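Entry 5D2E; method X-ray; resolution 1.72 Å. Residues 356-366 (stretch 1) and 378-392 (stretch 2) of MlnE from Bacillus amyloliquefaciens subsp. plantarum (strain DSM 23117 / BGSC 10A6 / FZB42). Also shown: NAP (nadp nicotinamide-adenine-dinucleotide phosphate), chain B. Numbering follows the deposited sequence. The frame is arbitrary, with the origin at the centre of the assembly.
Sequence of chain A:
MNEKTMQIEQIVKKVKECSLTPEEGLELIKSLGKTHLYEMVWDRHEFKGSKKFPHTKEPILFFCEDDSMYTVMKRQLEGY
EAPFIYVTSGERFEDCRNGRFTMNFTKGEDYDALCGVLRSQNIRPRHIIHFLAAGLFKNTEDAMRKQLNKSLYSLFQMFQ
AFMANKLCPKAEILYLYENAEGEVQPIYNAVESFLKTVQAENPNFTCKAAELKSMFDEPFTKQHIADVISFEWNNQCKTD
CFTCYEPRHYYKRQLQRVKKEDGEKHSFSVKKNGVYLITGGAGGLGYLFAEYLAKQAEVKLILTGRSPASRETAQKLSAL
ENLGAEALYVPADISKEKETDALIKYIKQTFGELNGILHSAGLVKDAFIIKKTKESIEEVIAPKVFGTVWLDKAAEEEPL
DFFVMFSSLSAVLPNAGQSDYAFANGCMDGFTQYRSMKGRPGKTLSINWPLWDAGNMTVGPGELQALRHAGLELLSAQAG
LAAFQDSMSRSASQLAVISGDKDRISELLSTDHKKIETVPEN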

# COMPACT_ATOMS: atom_id res chain seq x y z
N GLY A 356 21.21 7.78 -3.75
CA GLY A 356 20.16 6.77 -4.00
C GLY A 356 19.68 6.11 -2.72
O GLY A 356 20.51 5.98 -1.81
N ILE A 357 18.39 5.71 -2.68
CA ILE A 357 17.80 5.01 -1.53
C ILE A 357 17.07 3.76 -2.06
O ILE A 357 16.22 3.88 -3.00
CB ILE A 357 16.82 5.87 -0.76
CG1 ILE A 357 17.54 7.06 -0.21
CG2 ILE A 357 16.09 5.08 0.36
CD1 ILE A 357 16.66 8.01 0.55
N LEU A 358 17.35 2.60 -1.42
CA LEU A 358 16.56 1.39 -1.56
C LEU A 358 15.94 1.18 -0.20
O LEU A 358 16.65 1.09 0.82
CB LEU A 358 17.40 0.16 -1.89
CG LEU A 358 18.15 0.08 -3.19
CD1 LEU A 358 18.84 -1.26 -3.31
CD2 LEU A 358 17.23 0.25 -4.41
N HIS A 359 14.62 1.21 -0.16
CA HIS A 359 13.89 1.15 1.14
C HIS A 359 13.35 -0.22 1.33
O HIS A 359 12.30 -0.56 0.80
CB HIS A 359 12.82 2.24 1.16
CG HIS A 359 11.99 2.30 2.40
ND1 HIS A 359 12.49 2.10 3.67
CD2 HIS A 359 10.66 2.53 2.56
CE1 HIS A 359 11.52 2.26 4.55
NE2 HIS A 359 10.40 2.52 3.89
N SER A 360 14.10 -1.05 2.11
CA SER A 360 13.78 -2.48 2.26
C SER A 360 13.34 -2.78 3.69
O SER A 360 12.95 -3.91 3.98
CB SER A 360 15.03 -3.35 1.95
OG SER A 360 14.66 -4.67 1.75
N ALA A 361 13.40 -1.80 4.58
CA ALA A 361 12.98 -1.98 5.94
C ALA A 361 11.52 -2.41 6.00
O ALA A 361 10.64 -1.90 5.26
CB ALA A 361 13.14 -0.68 6.73
N GLY A 362 11.25 -3.36 6.85
CA GLY A 362 9.91 -3.89 7.01
C GLY A 362 9.83 -5.02 8.01
O GLY A 362 10.86 -5.54 8.47
N LEU A 363 8.61 -5.28 8.44
CA LEU A 363 8.35 -6.46 9.23
C LEU A 363 6.99 -7.02 8.97
O LEU A 363 6.12 -6.35 8.44
CB LEU A 363 8.50 -6.20 10.70
CG LEU A 363 7.74 -5.10 11.32
CD1 LEU A 363 7.09 -5.61 12.60
CD2 LEU A 363 8.73 -4.01 11.70
N VAL A 364 6.84 -8.26 9.37
CA VAL A 364 5.69 -9.05 9.10
C VAL A 364 5.24 -9.55 10.46
O VAL A 364 6.05 -9.95 11.26
CB VAL A 364 6.12 -10.22 8.20
CG1 VAL A 364 5.11 -11.32 8.19
CG2 VAL A 364 6.41 -9.72 6.79
N LYS A 365 3.96 -9.48 10.74
CA LYS A 365 3.40 -10.05 11.99
C LYS A 365 2.04 -10.48 11.59
O LYS A 365 1.06 -9.78 11.89
CB LYS A 365 3.22 -9.01 13.07
CG LYS A 365 4.35 -8.57 13.93
CD LYS A 365 3.71 -7.93 15.18
CE LYS A 365 4.65 -7.01 15.94
NZ LYS A 365 5.69 -7.75 16.74
N ASP A 366 1.95 -11.57 10.89
CA ASP A 366 0.67 -12.03 10.33
C ASP A 366 -0.33 -12.41 11.45
O ASP A 366 0.07 -12.97 12.48
CB ASP A 366 0.92 -13.21 9.39
CG ASP A 366 1.55 -12.77 8.01
OD1 ASP A 366 1.77 -11.56 7.73
OD2 ASP A 366 1.75 -13.67 7.19
N GLU A 378 0.28 -0.90 14.33
CA GLU A 378 1.24 0.22 14.44
C GLU A 378 2.66 -0.20 14.14
O GLU A 378 3.39 0.51 13.44
CB GLU A 378 1.25 0.91 15.80
CG GLU A 378 -0.07 1.54 16.19
CD GLU A 378 -0.21 1.95 17.67
OE1 GLU A 378 0.44 1.41 18.58
OE2 GLU A 378 -1.03 2.87 17.89
N GLU A 379 3.04 -1.36 14.68
CA GLU A 379 4.36 -1.92 14.41
C GLU A 379 4.60 -2.29 13.00
O GLU A 379 5.66 -2.00 12.46
CB GLU A 379 4.61 -3.19 15.27
CG GLU A 379 4.80 -2.83 16.72
CD GLU A 379 5.05 -4.12 17.50
OE1 GLU A 379 6.09 -4.77 17.22
OE2 GLU A 379 4.17 -4.52 18.24
N VAL A 380 3.66 -2.97 12.37
CA VAL A 380 3.85 -3.40 10.98
C VAL A 380 3.90 -2.21 10.03
O VAL A 380 4.67 -2.24 9.07
CB VAL A 380 2.75 -4.37 10.59
CG1 VAL A 380 2.66 -4.57 9.09
CG2 VAL A 380 2.93 -5.68 11.32
N ILE A 381 3.07 -1.19 10.25
CA ILE A 381 3.01 -0.10 9.29
C ILE A 381 4.15 0.92 9.46
O ILE A 381 4.44 1.67 8.50
CB ILE A 381 1.66 0.66 9.26
CG1 ILE A 381 1.46 1.55 10.48
CG2 ILE A 381 0.52 -0.33 9.03
CD1 ILE A 381 0.21 2.43 10.36
N ALA A 382 4.76 0.99 10.65
CA ALA A 382 5.71 2.06 10.96
C ALA A 382 6.78 2.25 9.89
O ALA A 382 6.98 3.37 9.47
CB ALA A 382 6.39 1.80 12.32
N PRO A 383 7.48 1.18 9.46
CA PRO A 383 8.58 1.48 8.54
C PRO A 383 8.20 1.87 7.11
O PRO A 383 8.96 2.56 6.41
CB PRO A 383 9.38 0.19 8.50
CG PRO A 383 8.42 -0.89 8.94
CD PRO A 383 7.48 -0.23 9.88
N LYS A 384 7.05 1.36 6.67
CA LYS A 384 6.59 1.49 5.29
C LYS A 384 5.64 2.69 5.11
O LYS A 384 5.51 3.22 4.03
CB LYS A 384 5.92 0.18 4.87
CG LYS A 384 6.91 -0.93 4.56
CD LYS A 384 6.28 -2.24 4.38
CE LYS A 384 7.31 -3.35 4.10
NZ LYS A 384 7.96 -3.19 2.80
N VAL A 385 4.93 3.09 6.15
CA VAL A 385 4.09 4.31 6.08
C VAL A 385 4.92 5.50 6.53
O VAL A 385 5.37 6.27 5.69
CB VAL A 385 2.77 4.15 6.79
CG1 VAL A 385 1.98 5.48 6.76
CG2 VAL A 385 2.01 3.01 6.15
N PHE A 386 5.22 5.59 7.82
CA PHE A 386 5.98 6.73 8.34
C PHE A 386 7.41 6.75 7.86
O PHE A 386 7.94 7.80 7.45
CB PHE A 386 5.95 6.72 9.86
CG PHE A 386 4.61 7.00 10.42
CD1 PHE A 386 4.19 8.32 10.54
CD2 PHE A 386 3.77 5.99 10.80
CE1 PHE A 386 2.97 8.60 11.07
CE2 PHE A 386 2.53 6.28 11.36
CZ PHE A 386 2.13 7.60 11.46
N GLY A 387 8.05 5.59 7.85
CA GLY A 387 9.47 5.51 7.45
C GLY A 387 9.72 6.02 6.05
O GLY A 387 10.62 6.81 5.82
N THR A 388 8.90 5.56 5.13
CA THR A 388 8.98 6.00 3.75
C THR A 388 8.90 7.52 3.66
O THR A 388 9.68 8.16 2.94
CB THR A 388 7.86 5.36 2.95
OG1 THR A 388 7.91 3.95 3.09
CG2 THR A 388 7.97 5.70 1.48
N VAL A 389 7.94 8.09 4.39
CA VAL A 389 7.69 9.54 4.32
C VAL A 389 8.87 10.28 4.91
O VAL A 389 9.30 11.30 4.36
CB VAL A 389 6.33 9.94 4.96
CG1 VAL A 389 6.12 11.45 5.00
CG2 VAL A 389 5.17 9.28 4.15
N TRP A 390 9.41 9.76 6.01
CA TRP A 390 10.53 10.42 6.64
C TRP A 390 11.78 10.39 5.81
O TRP A 390 12.58 11.38 5.80
CB TRP A 390 10.80 9.84 8.01
CG TRP A 390 9.68 9.88 8.99
CD1 TRP A 390 9.52 9.00 10.01
CD2 TRP A 390 8.62 10.84 9.12
NE1 TRP A 390 8.40 9.29 10.74
CE2 TRP A 390 7.86 10.46 10.26
CE3 TRP A 390 8.26 12.01 8.44
CZ2 TRP A 390 6.71 11.17 10.70
CZ3 TRP A 390 7.13 12.74 8.91
CH2 TRP A 390 6.36 12.30 10.01
N LEU A 391 11.96 9.30 5.05
CA LEU A 391 13.13 9.18 4.16
C LEU A 391 13.02 10.18 3.02
O LEU A 391 13.96 10.85 2.68
CB LEU A 391 13.22 7.79 3.59
CG LEU A 391 13.70 6.68 4.52
CD1 LEU A 391 13.32 5.29 4.05
CD2 LEU A 391 15.23 6.79 4.59
N ASP A 392 11.85 10.29 2.42
CA ASP A 392 11.64 11.29 1.39
C ASP A 392 11.86 12.71 1.96
O ASP A 392 12.49 13.54 1.30
CB ASP A 392 10.24 11.21 0.84
CG ASP A 392 9.89 12.42 -0.04
OD1 ASP A 392 10.33 12.41 -1.20
OD2 ASP A 392 9.18 13.32 0.43
PA NAP B . 14.05 -9.01 6.56
O1A NAP B . 15.29 -9.91 6.34
O2A NAP B . 13.27 -8.97 7.86
O5B NAP B . 14.65 -7.53 6.36
C5B NAP B . 13.86 -6.40 6.71
C4B NAP B . 14.79 -5.56 7.55
O4B NAP B . 14.06 -4.38 7.95
C3B NAP B . 15.28 -6.22 8.87
O3B NAP B . 16.68 -6.49 8.81
C2B NAP B . 15.00 -5.17 9.95
O2B NAP B . 16.08 -5.04 10.82
C1B NAP B . 14.71 -3.90 9.11
N9A NAP B . 13.78 -2.96 9.74
C8A NAP B . 12.50 -3.21 10.21
N7A NAP B . 11.96 -2.08 10.79
C5A NAP B . 12.87 -1.10 10.63
C6A NAP B . 12.95 0.30 11.00
N6A NAP B . 11.86 0.86 11.63
N1A NAP B . 14.15 0.99 10.74
C2A NAP B . 15.18 0.37 10.12
N3A NAP B . 15.16 -0.94 9.75
C4A NAP B . 14.08 -1.69 9.98
O3 NAP B . 12.96 -9.22 5.36
PN NAP B . 13.29 -9.43 3.78
O1N NAP B . 12.79 -10.79 3.33
O2N NAP B . 14.67 -8.87 3.57
O5D NAP B . 12.32 -8.39 3.00
C5D NAP B . 12.83 -7.03 2.89
C4D NAP B . 11.79 -6.08 2.28
O4D NAP B . 11.24 -6.58 1.07
C3D NAP B . 10.61 -5.92 3.25
O3D NAP B . 10.25 -4.55 3.31
C2D NAP B . 9.51 -6.80 2.69
O2D NAP B . 8.18 -6.34 3.07
C1D NAP B . 9.80 -6.80 1.16
N1N NAP B . 9.31 -8.06 0.55
C2N NAP B . 9.98 -9.26 0.74
C3N NAP B . 9.56 -10.49 0.20
C7N NAP B . 10.35 -11.81 0.42
O7N NAP B . 9.91 -12.88 -0.01
N7N NAP B . 11.53 -11.86 1.06
C4N NAP B . 8.37 -10.48 -0.54
C5N NAP B . 7.67 -9.28 -0.70
C6N NAP B . 8.16 -8.07 -0.17
P2B NAP B . 15.96 -4.48 12.36
O1X NAP B . 15.00 -5.36 13.14
O2X NAP B . 17.43 -4.50 12.90
O3X NAP B . 15.42 -3.08 12.24
O HOH W 1 9.97 -1.23 2.74
O HOH W 2 6.22 -3.86 7.51

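The contact is a mixed one, in which a buried strand and the loop that follows it lie against a broken helical segment through apolar side chains, one histidine with polar neighbours, a peripheral salt bridge, a water that bridges the backbones, and a second water and an NADP held by a lysine side chain. Together the stretches bury 636 Å², counting both sides. The strand 356-359 and the helix 386-392 run antiparallel, with 177° between their N-to-C directions and a closest axial approach of 10.6 Å, a separation that leaves room for side chains between them. The backbones draw closer along the strand and into the loop: Ile357 CA is 8.5 Å from Leu391 CA, His359 CA 7.4 Å from Thr388 CA, and Gly362 CA 5.7 Å from Pro383 CA.

His359 is the polar centre. Its CA-to-CB bond points toward the helical stretch, and with chi1 at 179° (t) the ring meets polar atoms at its edge and an apolar methyl over one face. At the ring edge, His359 NE2 donates to Pro383 O at 2.9 Å, a weak hydrogen bond because the N-H...acceptor angle is 128°. That carbonyl is open to a side chain because the regular helical bonding lapses here: Gly387 N bonds to Ala382 O (2.9 Å) instead. Thr388 OG1 also lies near the ring plane, 3.0 Å from His359 NE2, while donating a hydrogen bond to Lys384 O at 2.7 Å. Over one face sits Leu391 CD1, 3.6 Å from the centroid of the His359 ring and 23° off the normal, which is the geometry of a CH-pi contact. Earlier in the strand, Ile357 CD1 meets Leu391 CD2 at 4.5 Å, a looser apolar contact.

The loop continues the apolar packing. Ala361 CB lies 4.2 Å from Pro383 CB, and Leu363 CD2 lies 4.2 Å from Pro383 CG. The Leu363 CA-to-CB bond points sideways, but with chi1 at 54° (p) and chi2 at 133°, between wells, the end of the side chain comes nearer, and Leu363 CD1 reaches Val380 CG2 at 4.4 Å. Gly362 packs its CA 3.9 Å from Lys384 CE; a CB there would fall 2.8 Å from Lys384 CE and 2.5 Å from NAP O3D, both clashes.

At the more exposed end, Lys365 NZ and Glu379 OE1 form a salt bridge at 3.0 Å. The lysine's aliphatic portion contributes as well, Lys365 CB lying 3.8 Å from Val380 CG2.

The cofactor and the waters complete the join. Lys384 NZ donates to NAP O3D at 2.7 Å and, weakly, to NAP O2D at 3.2 Å; NAP O3D in turn donates to Ser360 O at 2.9 Å, so one ribose hydroxyl links both stretches. Gly362 N adds a bond to NAP O4B at 3.2 Å. Water 1 accepts from Lys384 NZ (2.8 Å) and donates to Ala361 O (2.7 Å) and His359 O (3.1 Å), tying the lysine to the end of the strand and the loop after it. Water 2 accepts from Leu363 N at 2.9 Å and donates to Val380 O at 2.7 Å, bridging the two backbones without a direct bond between them.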